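Local coordinates for VP2 (Primate bocaparvovirus 1, PDB 7L0Y), which self-assembles as sixty copies into the T=1 icosahedral capsid, about 26 nm across, of the parvovirus human bocavirus 1, at residues S485-T488 / D494-G497. Sequence-based numbering, arbitrary orientation.
Sequences SNYT and DPTG
Thr488 and Asp494 bring the two backbones closest, with CA atoms 6.2 Å apart. Neither segment is regular helix or strand. Asp494 to Gly497 form a type I beta turn, closed by a hydrogen bond from Gly497 N to Asp494 O, 2.8 Å. Gly497 has a positive phi of 86°, a backbone shape that favours glycine.

Across the contact, Pro495 meets the side chains of Tyr487 and Thr488. With chi1 at 51°, Tyr487 CG sits over its own backbone, and the far end of the ring (CE1, CZ, OH) meets Pro495. The two side chains point at one another. The ring lies obliquely against the proline CG, with Tyr487 CE1 3.6 Å from Pro495 CG. The Thr488 side chain runs alongside the proline, the two pointing opposite ways. Thr488 OG1 comes within 3.6 Å of Pro495 CD, so two neighbouring proline carbons each meet a different hydroxyl, CG that of Tyr487 and CD that of Thr488. The contact is thus van der Waals packing.

Asp494 is held by two polar bonds, one inside the turn and one to the chain just before Ser485. Thr496 OG1 donates to Asp494 OD2 over 2.6 Å, from above the carboxylate plane, 49° out of it. The other oxygen, OD1, accepts the backbone N of Glu484.

A neighbouring subunit packs on the same residues: its Glu55 touches Tyr487, its Arg65 Thr488 and its Thr51 Pro495. The long loop after strand 446-462 thus folds back on a type I turn at a subunit interface of a parvovirus capsid protein, whose core is the family's jelly-roll beta-barrel.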
loop_
_atom_site.group_PDB
_atom_site.type_symbol
_atom_site.label_atom_id
_atom_site.label_comp_id
_atom_site.label_asym_id
_atom_site.label_seq_id
_atom_site.Cartn_x
_atom_site.Cartn_y
_atom_site.Cartn_z
ATOM N N SER A 485 -22.498 99.326 -71.564
ATOM C CA SER A 485 -22.015 100.464 -70.792
ATOM C C SER A 485 -20.615 100.231 -70.240
ATOM O O SER A 485 -20.041 101.149 -69.644
ATOM C CB SER A 485 -22.964 100.843 -69.647
ATOM O OG SER A 485 -22.444 101.909 -68.874
ATOM N N ASN A 486 -20.055 99.033 -70.407
ATOM C CA ASN A 486 -18.654 98.747 -70.096
ATOM C C ASN A 486 -18.326 99.001 -68.631
ATOM O O ASN A 486 -17.251 99.494 -68.297
ATOM C CB ASN A 486 -17.719 99.546 -71.000
ATOM C CG ASN A 486 -17.712 99.038 -72.417
ATOM O OD1 ASN A 486 -17.088 98.022 -72.720
ATOM N ND2 ASN A 486 -18.409 99.739 -73.301
ATOM N N TYR A 487 -19.277 98.715 -67.747
ATOM C CA TYR A 487 -18.993 98.727 -66.319
ATOM C C TYR A 487 -18.787 97.347 -65.701
ATOM O O TYR A 487 -18.603 97.257 -64.485
ATOM C CB TYR A 487 -20.060 99.505 -65.544
ATOM C CG TYR A 487 -21.508 99.161 -65.766
ATOM C CD1 TYR A 487 -22.067 98.022 -65.218
ATOM C CD2 TYR A 487 -22.348 100.051 -66.413
ATOM C CE1 TYR A 487 -23.407 97.735 -65.379
ATOM C CE2 TYR A 487 -23.691 99.777 -66.574
ATOM C CZ TYR A 487 -24.214 98.619 -66.055
ATOM O OH TYR A 487 -25.552 98.349 -66.215
ATOM N N THR A 488 -18.812 96.275 -66.480
ATOM C CA THR A 488 -18.694 94.955 -65.878
ATOM C C THR A 488 -17.290 94.397 -66.051
ATOM O O THR A 488 -16.774 94.374 -67.175
ATOM C CB THR A 488 -19.711 93.996 -66.493
ATOM O OG1 THR A 488 -21.026 94.532 -66.325
ATOM C CG2 THR A 488 -19.649 92.665 -65.797
ATOM N N ASP A 494 -22.819 90.384 -67.349
ATOM C CA ASP A 494 -23.451 91.563 -67.916
ATOM C C ASP A 494 -24.809 91.796 -67.266
ATOM O O ASP A 494 -25.419 90.876 -66.715
ATOM C CB ASP A 494 -23.624 91.326 -69.414
ATOM C CG ASP A 494 -23.970 92.559 -70.190
ATOM O OD1 ASP A 494 -23.805 93.676 -69.687
ATOM O OD2 ASP A 494 -24.444 92.410 -71.332
ATOM N N PRO A 495 -25.309 93.035 -67.300
ATOM C CA PRO A 495 -26.732 93.249 -67.004
ATOM C C PRO A 495 -27.695 92.385 -67.800
ATOM O O PRO A 495 -28.792 92.091 -67.314
ATOM C CB PRO A 495 -26.914 94.736 -67.314
ATOM C CG PRO A 495 -25.579 95.333 -67.062
ATOM C CD PRO A 495 -24.544 94.253 -66.995
ATOM N N THR A 496 -27.330 91.973 -69.007
ATOM C CA THR A 496 -28.168 91.060 -69.768
ATOM C C THR A 496 -27.912 89.609 -69.406
ATOM O O THR A 496 -28.518 88.716 -70.003
ATOM C CB THR A 496 -27.955 91.256 -71.267
ATOM O OG1 THR A 496 -26.580 91.015 -71.591
ATOM C CG2 THR A 496 -28.331 92.671 -71.679
ATOM N N GLY A 497 -27.029 89.356 -68.449
ATOM C CA GLY A 497 -26.628 88.014 -68.113
ATOM C C GLY A 497 -25.503 87.473 -68.953
ATOM O O GLY A 497 -25.177 86.289 -68.833
#